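Local coordinates for protein SMG-7 (Caenorhabditis elegans, PDB 3ZHE) that forms a heterodimer with SMG-5, built on 14-3-3-like domains, that is needed for efficient nonsense-mediated mRNA decay, at residues V266-E271 with H366-I371; H187-H192 with D360-F365; Y91-P96 with K117-K122; H28-F33 with T83-L88. All coordinates share one frame; numbering follows the deposited sequence.

Contact 1: V266-E271 with H366-I371; sequences VYKHLE and HCLQRI
L368 pushes one branch of its isobutyl group against the rim of the Y267 ring. Its CD2 methyl lies in the plane of that ring at its edge, 3.7 Å from Y267 CD2 and almost as close to CE2, so the leucine meets carbon-hydrogen edge and not the pi face. The two side chains cross at about a right angle. The other branch turns to the end of the helix, where L368 CD1 comes within 3.9 Å of the carboxylate oxygen OE1 of E271, the residue at which helical backbone angles are lost. What is illustrated is a loop segment without regular structure packing against the last turn of a helix, with no hydrogen bond between them: 266-271 ends helix 257-270, within the alpha-helical region assigned to the Est1 family, and 366-371 belongs to the long loop ahead of helix 377-389. M264, one turn earlier on the same helix, also touches C367 and L368, while Y267 also packs on V284 of helix 277-304 and on L328. K268 departs with CG anti to the backbone N (chi1 179°) and stays fully extended, running past the loop backbone. K268 CD lies 4.1 Å from C367 SG, and the ammonium K268 NZ ends 4.0 Å from the carbonyl O of H366.

Contact 2: H187-H192 with D360-F365; sequences HTRALH and DAFGYF
R189 reaches from the last turn of helix 180-191 and sets its guanidinium against the backbone of D360 and A361, with two phenylalanine rings beside it. The chain bends at both chi2 and chi3, which bring CD and then NE round to the ring of F365. There R189 NE lies 3.4 Å from F365 CD1, and the guanidinium and ring planes stand 63° apart, an oblique meeting and no flat stack; F365 CB lies over a guanidinium face. F362 is turned closer to parallel, its plane 33° from the guanidinium, and its CE1 is 3.6 Å from R189 NH1. The strong bond runs from R189 NH1 to D360 O, 2.7 Å long and nearly straight at 166°, with the acceptor in the guanidinium plane. R189 NH2 adds a weak bond to the carbonyl O of A361, which opens a type II beta turn ending at Y364, and another weak one to D360 O. Just past the helix end, H192 CB rests 3.5 Å from F365 CE1, while H192 NE2 turns to S265. An alanine in place of R189 would probably leave the D360 and A361 carbonyls without these donors and open a gap beside F365. W167 makes a cation-pi contact with the same guanidinium, and the D360 carboxylate pairs with K257 instead. The chemistry thus implies that the arginine's charge is probably offset by carbonyl dipoles and aromatic surface, which probably fixes the turn to the helix end.

Contact 3: Y91-P96 with K117-K122; sequences YHYEIP and KPIKSK
H92 O accepts a hydrogen bond from K117 N, and K117 O one from E94 N, so the backbones of 91-96 and 117-122 run in the same direction and meet in a single parallel beta bridge at Y93 and K117. It ties the residues just after helix 68-92 to the loop leading into helix 122-142. The K117 N to H92 O bond is 2.9 Å long, the E94 N to K117 O bond 3.0 Å and straighter, at 164°.

Y93 and K117 lie side by side, pointing the same way, with Y93 CE2 3.8 Å from K117 CB and the extended lysine carrying CD past the hydroxyl end of the ring. I119 CD1 meets I95 CD1 at 4.0 Å, and both isoleucines touch F37 of helix 37-42. E94, centre of an inverse gamma turn, crosses P118 obliquely, E94 CD 3.9 Å from P118 CA. An alanine at Y93 would lose the ring that meets F37 and the weak hydroxyl bond to V34, and would probably leave the K117 methylenes without their aromatic neighbour. Since main-chain atoms make every hydrogen bond between the segments, the backbone sets the register, while ring and methyl groups supply apolar packing.

Contact 4: H28-F33 with T83-L88; sequences HLMKMF and TDLSLL
M30 and F33, nearly one turn apart on helix 22-35, face L85 and L88 of helix 68-92. The two helices are a near-parallel pair in the all-helical 14-3-3-like domain, their segment axes 10.3 Å apart at closest approach and their directions differing by 16°. M30 carries the middle of the interface through its conformation: CG lies beside the backbone N (chi1 -75°), and the chain beyond is extended, so that the thioether spans the space between the helices. Its terminal methyl, M30 CE, arrives at the opposite backbone, 3.8 Å from L85 N and 4.1 Å from D84 CB. The sulfur is met from another direction, with M30 SD 4.1 Å from L88 CD1, the two side chains crossing at about a right angle. L85 takes the other course, its CG anti to the backbone N, and of its two methyls CD1 is the one that reaches F33. Helix 45-63 also touches this pair, F45 on F33 and F49 on L85. Helix 68-92 also meets the partner: D84, which gives only its CB to M30, sends its carboxylate OD2 to Q125 of the SMG-5 chain, and L88 also packs on L128 of that chain, so one helix serves both core and heterodimer. Over the F33 ring the CH-pi contact is made by a single methyl, L85 CD1, 4.2 Å from the ring centroid.

From the N terminus, contact 4 comes first, pairing helix 22-35 with helix 68-92 and closing a largely helical span of 49 residues. Contact 3 follows in series and uses the end of the same helix 68-92, closing a short loop of 20 residues ahead of helix 122-142; the two touch where Y93 meets F33. Contact 2, closing 167 residues, and contact 1, closing 94, cross, because segment 187-192 precedes 266-271 while 360-365 precedes 366-371. They touch directly, H366 N lying 2.9 Å from H192 O, so one loop ties helix 180-191 to helix 257-270. Contacts 1 and 4 sit on opposite sides of the chain's centre, their centres about 40 Å apart.

Contact 1: V266-E271 with H366-I371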
# COMPACT_ATOMS: atom_id res chain seq x y z
N VAL B 266 -33.47 13.94 -11.69
CA VAL B 266 -34.52 14.04 -12.69
C VAL B 266 -35.53 15.12 -12.31
O VAL B 266 -36.03 15.85 -13.16
CB VAL B 266 -35.24 12.68 -12.89
CG1 VAL B 266 -36.39 12.81 -13.88
CG2 VAL B 266 -34.25 11.63 -13.36
N TYR B 267 -35.79 15.25 -11.01
CA TYR B 267 -36.70 16.28 -10.51
C TYR B 267 -36.17 17.69 -10.74
O TYR B 267 -36.89 18.55 -11.24
CB TYR B 267 -36.99 16.08 -9.02
CG TYR B 267 -37.70 17.25 -8.39
CD1 TYR B 267 -39.05 17.48 -8.63
CD2 TYR B 267 -37.03 18.13 -7.55
CE1 TYR B 267 -39.71 18.55 -8.05
CE2 TYR B 267 -37.68 19.21 -6.97
CZ TYR B 267 -39.02 19.41 -7.23
OH TYR B 267 -39.66 20.48 -6.65
N LYS B 268 -34.91 17.91 -10.37
CA LYS B 268 -34.29 19.23 -10.51
C LYS B 268 -34.24 19.68 -11.97
O LYS B 268 -34.50 20.84 -12.28
CB LYS B 268 -32.87 19.22 -9.92
CG LYS B 268 -32.15 20.56 -10.05
CD LYS B 268 -30.71 20.47 -9.56
CE LYS B 268 -30.02 21.82 -9.70
NZ LYS B 268 -28.59 21.77 -9.27
N HIS B 269 -33.91 18.75 -12.86
CA HIS B 269 -33.89 19.03 -14.29
C HIS B 269 -35.29 19.36 -14.79
O HIS B 269 -35.49 20.36 -15.49
CB HIS B 269 -33.33 17.83 -15.06
CG HIS B 269 -33.39 17.98 -16.55
ND1 HIS B 269 -32.72 18.97 -17.23
CD2 HIS B 269 -34.05 17.26 -17.49
CE1 HIS B 269 -32.96 18.86 -18.52
NE2 HIS B 269 -33.76 17.83 -18.71
N LEU B 270 -36.25 18.52 -14.43
CA LEU B 270 -37.64 18.70 -14.83
C LEU B 270 -38.25 19.95 -14.21
O LEU B 270 -39.17 20.54 -14.78
CB LEU B 270 -38.48 17.49 -14.41
CG LEU B 270 -38.91 16.50 -15.49
CD1 LEU B 270 -39.35 15.21 -14.84
CD2 LEU B 270 -40.03 17.08 -16.33
N GLU B 271 -37.74 20.34 -13.05
CA GLU B 271 -38.30 21.44 -12.27
C GLU B 271 -38.51 22.70 -13.08
O GLU B 271 -37.66 23.58 -13.14
CB GLU B 271 -37.42 21.74 -11.05
CG GLU B 271 -38.08 22.66 -10.04
CD GLU B 271 -37.37 22.66 -8.70
OE1 GLU B 271 -36.22 22.17 -8.65
OE2 GLU B 271 -37.96 23.13 -7.71
N HIS B 366 -24.05 17.78 -5.10
CA HIS B 366 -24.53 19.16 -5.16
C HIS B 366 -25.84 19.33 -5.93
O HIS B 366 -26.21 20.44 -6.30
CB HIS B 366 -23.45 20.08 -5.73
CG HIS B 366 -22.31 20.31 -4.79
ND1 HIS B 366 -22.15 21.49 -4.09
CD2 HIS B 366 -21.28 19.51 -4.42
CE1 HIS B 366 -21.07 21.41 -3.34
NE2 HIS B 366 -20.52 20.22 -3.52
N CYS B 367 -26.54 18.22 -6.17
CA CYS B 367 -27.87 18.29 -6.76
C CYS B 367 -28.89 18.71 -5.72
O CYS B 367 -29.20 17.94 -4.82
CB CYS B 367 -28.28 16.93 -7.33
SG CYS B 367 -30.02 16.83 -7.81
N LEU B 368 -29.38 19.94 -5.84
CA LEU B 368 -30.51 20.41 -5.04
C LEU B 368 -30.25 20.23 -3.54
O LEU B 368 -31.07 19.65 -2.83
CB LEU B 368 -31.78 19.66 -5.45
CG LEU B 368 -33.16 20.22 -5.14
CD1 LEU B 368 -33.43 21.49 -5.94
CD2 LEU B 368 -34.22 19.16 -5.43
N GLN B 369 -29.11 20.72 -3.07
CA GLN B 369 -28.69 20.45 -1.70
C GLN B 369 -29.26 21.44 -0.68
O GLN B 369 -30.34 21.22 -0.13
CB GLN B 369 -27.16 20.40 -1.59
CG GLN B 369 -26.67 19.81 -0.29
CD GLN B 369 -25.20 19.45 -0.33
OE1 GLN B 369 -24.83 18.30 -0.11
NE2 GLN B 369 -24.36 20.43 -0.63
N ARG B 370 -28.52 22.52 -0.43
CA ARG B 370 -28.89 23.52 0.56
C ARG B 370 -28.99 22.93 1.97
O ARG B 370 -29.81 23.37 2.78
CB ARG B 370 -30.19 24.24 0.17
N ILE B 371 -28.15 21.94 2.25
CA ILE B 371 -28.04 21.37 3.59
C ILE B 371 -26.57 21.29 3.97
O ILE B 371 -25.81 20.52 3.39
CB ILE B 371 -28.65 19.96 3.66
CG1 ILE B 371 -30.16 20.02 3.41
CG2 ILE B 371 -28.37 19.33 5.02
CD1 ILE B 371 -30.87 18.71 3.66

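Contact 2: H187-H192 with D360-F365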
# COMPACT_ATOMS: atom_id res chain seq x y z
N HIS B 187 -23.96 6.90 -11.98
CA HIS B 187 -23.92 7.88 -13.05
C HIS B 187 -24.52 9.21 -12.60
O HIS B 187 -24.05 10.28 -12.98
CB HIS B 187 -24.65 7.37 -14.30
CG HIS B 187 -23.85 6.40 -15.13
ND1 HIS B 187 -22.76 6.79 -15.88
CD2 HIS B 187 -23.99 5.07 -15.32
CE1 HIS B 187 -22.26 5.73 -16.50
NE2 HIS B 187 -22.99 4.68 -16.18
N THR B 188 -25.57 9.13 -11.78
CA THR B 188 -26.20 10.32 -11.22
C THR B 188 -25.23 11.06 -10.30
O THR B 188 -25.07 12.29 -10.40
CB THR B 188 -27.49 9.96 -10.45
OG1 THR B 188 -28.41 9.32 -11.34
CG2 THR B 188 -28.14 11.21 -9.88
N ARG B 189 -24.59 10.32 -9.40
CA ARG B 189 -23.58 10.89 -8.51
C ARG B 189 -22.47 11.57 -9.30
O ARG B 189 -21.98 12.64 -8.92
CB ARG B 189 -22.98 9.81 -7.60
CG ARG B 189 -23.92 9.31 -6.51
CD ARG B 189 -24.34 10.44 -5.59
NE ARG B 189 -23.21 11.11 -4.96
CZ ARG B 189 -22.73 10.81 -3.75
NH1 ARG B 189 -23.30 9.85 -3.03
NH2 ARG B 189 -21.70 11.48 -3.25
N ALA B 190 -22.07 10.93 -10.40
CA ALA B 190 -21.07 11.50 -11.30
C ALA B 190 -21.58 12.80 -11.91
O ALA B 190 -20.82 13.75 -12.08
CB ALA B 190 -20.74 10.51 -12.40
N LEU B 191 -22.87 12.83 -12.23
CA LEU B 191 -23.46 14.01 -12.85
C LEU B 191 -23.49 15.19 -11.90
O LEU B 191 -23.25 16.33 -12.31
CB LEU B 191 -24.87 13.70 -13.35
CG LEU B 191 -25.65 14.85 -14.00
CD1 LEU B 191 -24.88 15.42 -15.18
CD2 LEU B 191 -27.04 14.41 -14.41
N HIS B 192 -23.76 14.93 -10.63
CA HIS B 192 -23.93 16.01 -9.66
C HIS B 192 -22.83 16.08 -8.60
O HIS B 192 -23.05 16.64 -7.52
CB HIS B 192 -25.29 15.91 -8.99
CG HIS B 192 -26.44 16.16 -9.92
ND1 HIS B 192 -26.80 17.43 -10.31
CD2 HIS B 192 -27.31 15.32 -10.52
CE1 HIS B 192 -27.84 17.36 -11.12
NE2 HIS B 192 -28.17 16.09 -11.26
N ASP B 360 -21.73 7.62 2.40
CA ASP B 360 -22.22 7.64 1.03
C ASP B 360 -21.75 8.94 0.39
O ASP B 360 -21.99 9.20 -0.79
CB ASP B 360 -23.75 7.56 1.03
CG ASP B 360 -24.27 6.37 1.82
OD1 ASP B 360 -23.72 5.26 1.64
OD2 ASP B 360 -25.21 6.54 2.62
N ALA B 361 -21.07 9.74 1.21
CA ALA B 361 -20.40 10.96 0.77
C ALA B 361 -21.30 12.01 0.11
O ALA B 361 -20.94 12.57 -0.92
CB ALA B 361 -19.22 10.62 -0.14
N PHE B 362 -22.45 12.28 0.72
CA PHE B 362 -23.23 13.45 0.33
C PHE B 362 -22.50 14.66 0.90
O PHE B 362 -21.74 14.54 1.86
CB PHE B 362 -24.66 13.38 0.86
CG PHE B 362 -25.31 12.04 0.67
CD1 PHE B 362 -25.51 11.52 -0.60
CD2 PHE B 362 -25.74 11.30 1.76
CE1 PHE B 362 -26.11 10.29 -0.77
CE2 PHE B 362 -26.35 10.08 1.60
CZ PHE B 362 -26.53 9.57 0.33
N GLY B 363 -22.72 15.83 0.31
CA GLY B 363 -21.92 17.00 0.63
C GLY B 363 -20.89 17.17 -0.46
O GLY B 363 -20.41 18.27 -0.74
N TYR B 364 -20.53 16.05 -1.08
CA TYR B 364 -19.79 16.04 -2.33
C TYR B 364 -20.82 15.78 -3.43
O TYR B 364 -20.48 15.43 -4.56
CB TYR B 364 -18.71 14.96 -2.31
CG TYR B 364 -17.68 15.17 -1.23
CD1 TYR B 364 -16.71 16.15 -1.36
CD2 TYR B 364 -17.66 14.38 -0.08
CE1 TYR B 364 -15.75 16.35 -0.38
CE2 TYR B 364 -16.71 14.57 0.90
CZ TYR B 364 -15.76 15.55 0.75
OH TYR B 364 -14.81 15.75 1.73
N PHE B 365 -22.08 15.93 -3.04
CA PHE B 365 -23.22 15.81 -3.94
C PHE B 365 -23.92 17.17 -3.93
O PHE B 365 -24.33 17.65 -2.87
CB PHE B 365 -24.15 14.71 -3.43
CG PHE B 365 -25.29 14.40 -4.36
CD1 PHE B 365 -25.04 13.89 -5.62
CD2 PHE B 365 -26.60 14.58 -3.96
CE1 PHE B 365 -26.08 13.58 -6.48
CE2 PHE B 365 -27.65 14.28 -4.82
CZ PHE B 365 -27.38 13.78 -6.07

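Contact 3: Y91-P96 with K117-K122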
# COMPACT_ATOMS: atom_id res chain seq x y z
N TYR B 91 8.57 7.46 -2.92
CA TYR B 91 10.00 7.38 -2.64
C TYR B 91 10.60 8.70 -2.15
O TYR B 91 11.59 8.71 -1.41
CB TYR B 91 10.74 6.92 -3.90
CG TYR B 91 12.17 6.47 -3.70
CD1 TYR B 91 12.46 5.15 -3.39
CD2 TYR B 91 13.22 7.36 -3.85
CE1 TYR B 91 13.77 4.73 -3.21
CE2 TYR B 91 14.53 6.96 -3.67
CZ TYR B 91 14.80 5.64 -3.36
OH TYR B 91 16.10 5.23 -3.18
N HIS B 92 10.00 9.81 -2.55
CA HIS B 92 10.57 11.13 -2.27
C HIS B 92 9.75 11.99 -1.30
O HIS B 92 10.30 12.88 -0.66
CB HIS B 92 10.81 11.90 -3.58
CG HIS B 92 12.01 11.43 -4.35
ND1 HIS B 92 13.22 12.09 -4.31
CD2 HIS B 92 12.18 10.38 -5.18
CE1 HIS B 92 14.08 11.46 -5.08
NE2 HIS B 92 13.48 10.42 -5.62
N TYR B 93 8.46 11.72 -1.20
CA TYR B 93 7.58 12.54 -0.37
C TYR B 93 6.77 11.74 0.65
O TYR B 93 6.31 10.64 0.35
CB TYR B 93 6.65 13.38 -1.24
CG TYR B 93 7.36 14.48 -1.99
CD1 TYR B 93 8.01 14.22 -3.20
CD2 TYR B 93 7.40 15.78 -1.50
CE1 TYR B 93 8.66 15.22 -3.89
CE2 TYR B 93 8.05 16.78 -2.18
CZ TYR B 93 8.68 16.50 -3.38
OH TYR B 93 9.34 17.49 -4.06
N GLU B 94 6.61 12.29 1.84
CA GLU B 94 5.87 11.63 2.91
C GLU B 94 4.37 11.57 2.62
O GLU B 94 3.60 12.36 3.17
CB GLU B 94 6.10 12.33 4.25
CG GLU B 94 7.54 12.37 4.70
CD GLU B 94 7.69 12.94 6.09
OE1 GLU B 94 6.67 13.06 6.80
OE2 GLU B 94 8.83 13.28 6.48
N ILE B 95 3.97 10.65 1.76
CA ILE B 95 2.56 10.50 1.42
C ILE B 95 1.82 9.75 2.52
O ILE B 95 2.17 8.61 2.84
CB ILE B 95 2.38 9.76 0.09
CG1 ILE B 95 3.13 10.48 -1.03
CG2 ILE B 95 0.90 9.65 -0.25
CD1 ILE B 95 2.69 11.91 -1.22
N PRO B 96 0.80 10.40 3.10
CA PRO B 96 0.00 9.83 4.19
C PRO B 96 -0.64 8.50 3.81
O PRO B 96 -0.94 8.27 2.64
CB PRO B 96 -1.08 10.88 4.41
CG PRO B 96 -0.47 12.16 3.95
CD PRO B 96 0.39 11.77 2.78
N LYS B 117 10.97 14.30 1.77
CA LYS B 117 10.49 15.65 2.01
C LYS B 117 9.08 15.59 2.57
O LYS B 117 8.24 14.84 2.07
CB LYS B 117 10.49 16.46 0.71
CG LYS B 117 11.87 16.69 0.11
CD LYS B 117 11.78 17.57 -1.12
CE LYS B 117 13.14 17.75 -1.77
NZ LYS B 117 13.05 18.61 -2.98
N PRO B 118 8.81 16.38 3.62
CA PRO B 118 7.48 16.35 4.24
C PRO B 118 6.42 16.99 3.34
O PRO B 118 6.72 17.95 2.62
CB PRO B 118 7.67 17.18 5.51
CG PRO B 118 8.80 18.10 5.19
CD PRO B 118 9.72 17.32 4.29
N ILE B 119 5.21 16.45 3.37
CA ILE B 119 4.09 17.04 2.62
C ILE B 119 3.66 18.35 3.28
O ILE B 119 3.43 18.40 4.48
CB ILE B 119 2.89 16.07 2.53
CG1 ILE B 119 3.12 15.03 1.44
CG2 ILE B 119 1.60 16.84 2.25
CD1 ILE B 119 3.26 15.61 0.05
N LYS B 120 3.56 19.40 2.47
CA LYS B 120 3.19 20.72 2.97
C LYS B 120 1.67 20.88 3.06
O LYS B 120 1.15 21.33 4.08
CB LYS B 120 3.78 21.82 2.09
N SER B 121 0.98 20.52 1.99
CA SER B 121 -0.48 20.64 1.93
C SER B 121 -1.11 19.31 1.51
O SER B 121 -0.84 18.80 0.43
CB SER B 121 -0.89 21.76 0.98
OG SER B 121 -0.36 23.00 1.40
N LYS B 122 -1.96 18.77 2.38
CA LYS B 122 -2.50 17.42 2.22
C LYS B 122 -3.50 17.27 1.07
O LYS B 122 -3.72 16.16 0.59
CB LYS B 122 -3.14 16.95 3.53

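Contact 4: H28-F33 with T83-L88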
# COMPACT_ATOMS: atom_id res chain seq x y z
N HIS B 28 9.84 12.59 -18.37
CA HIS B 28 10.12 13.97 -17.98
C HIS B 28 9.11 14.46 -16.94
O HIS B 28 9.46 15.20 -16.02
CB HIS B 28 10.16 14.90 -19.19
CG HIS B 28 10.73 16.25 -18.88
ND1 HIS B 28 12.08 16.49 -18.81
CD2 HIS B 28 10.12 17.43 -18.62
CE1 HIS B 28 12.29 17.76 -18.52
NE2 HIS B 28 11.12 18.36 -18.40
N LEU B 29 7.85 14.04 -17.09
CA LEU B 29 6.83 14.37 -16.11
C LEU B 29 7.15 13.74 -14.76
O LEU B 29 6.88 14.32 -13.71
CB LEU B 29 5.44 13.93 -16.58
CG LEU B 29 4.67 14.93 -17.44
CD1 LEU B 29 3.24 14.47 -17.66
CD2 LEU B 29 4.69 16.32 -16.81
N MET B 30 7.73 12.54 -14.79
CA MET B 30 8.18 11.88 -13.56
C MET B 30 9.28 12.70 -12.90
O MET B 30 9.28 12.90 -11.68
CB MET B 30 8.69 10.47 -13.87
CG MET B 30 7.59 9.46 -14.15
SD MET B 30 8.26 7.90 -14.75
CE MET B 30 6.85 6.82 -14.52
N LYS B 31 10.22 13.17 -13.71
CA LYS B 31 11.32 13.99 -13.21
C LYS B 31 10.80 15.28 -12.58
O LYS B 31 11.27 15.70 -11.52
CB LYS B 31 12.31 14.31 -14.33
CG LYS B 31 13.47 15.18 -13.89
CD LYS B 31 14.42 15.48 -15.03
CE LYS B 31 15.54 16.39 -14.57
NZ LYS B 31 16.48 16.74 -15.67
N MET B 32 9.82 15.91 -13.23
CA MET B 32 9.21 17.12 -12.71
C MET B 32 8.40 16.84 -11.44
O MET B 32 8.24 17.71 -10.59
CB MET B 32 8.35 17.81 -13.77
CG MET B 32 9.12 18.26 -15.00
SD MET B 32 8.16 19.30 -16.12
CE MET B 32 7.85 20.73 -15.08
N PHE B 33 7.89 15.61 -11.33
CA PHE B 33 7.15 15.20 -10.14
C PHE B 33 8.09 15.10 -8.95
O PHE B 33 7.87 15.73 -7.91
CB PHE B 33 6.45 13.85 -10.36
CG PHE B 33 4.97 13.96 -10.59
CD1 PHE B 33 4.11 14.22 -9.53
CD2 PHE B 33 4.44 13.79 -11.85
CE1 PHE B 33 2.74 14.32 -9.74
CE2 PHE B 33 3.07 13.88 -12.07
CZ PHE B 33 2.23 14.15 -11.01
N THR B 83 2.30 2.66 -12.12
CA THR B 83 2.80 2.09 -10.87
C THR B 83 4.12 2.76 -10.48
O THR B 83 4.30 3.19 -9.33
CB THR B 83 3.01 0.57 -10.99
OG1 THR B 83 1.74 -0.08 -11.08
CG2 THR B 83 3.76 0.03 -9.78
N ASP B 84 5.02 2.86 -11.45
CA ASP B 84 6.31 3.50 -11.20
C ASP B 84 6.16 4.98 -10.85
O ASP B 84 6.97 5.51 -10.09
CB ASP B 84 7.25 3.32 -12.40
CG ASP B 84 7.83 1.92 -12.46
OD1 ASP B 84 7.73 1.20 -11.45
OD2 ASP B 84 8.41 1.56 -13.51
N LEU B 85 5.13 5.63 -11.38
CA LEU B 85 4.83 7.01 -11.01
C LEU B 85 4.48 7.09 -9.53
O LEU B 85 5.06 7.89 -8.79
CB LEU B 85 3.68 7.56 -11.85
CG LEU B 85 3.16 8.94 -11.44
CD1 LEU B 85 4.24 10.01 -11.59
CD2 LEU B 85 1.92 9.31 -12.23
N SER B 86 3.53 6.26 -9.11
CA SER B 86 3.09 6.24 -7.72
C SER B 86 4.27 5.97 -6.78
O SER B 86 4.46 6.69 -5.79
CB SER B 86 2.01 5.18 -7.51
OG SER B 86 1.60 5.13 -6.15
N LEU B 87 5.05 4.95 -7.10
CA LEU B 87 6.19 4.57 -6.27
C LEU B 87 7.27 5.64 -6.22
O LEU B 87 7.87 5.88 -5.18
CB LEU B 87 6.77 3.24 -6.75
CG LEU B 87 5.86 2.04 -6.53
CD1 LEU B 87 6.54 0.76 -6.98
CD2 LEU B 87 5.45 1.95 -5.07
N LEU B 88 7.51 6.28 -7.36
CA LEU B 88 8.48 7.37 -7.43
C LEU B 88 8.03 8.55 -6.59
O LEU B 88 8.86 9.24 -5.99
CB LEU B 88 8.73 7.81 -8.88
CG LEU B 88 9.84 7.08 -9.63
CD1 LEU B 88 9.94 7.58 -11.06
CD2 LEU B 88 11.16 7.25 -8.91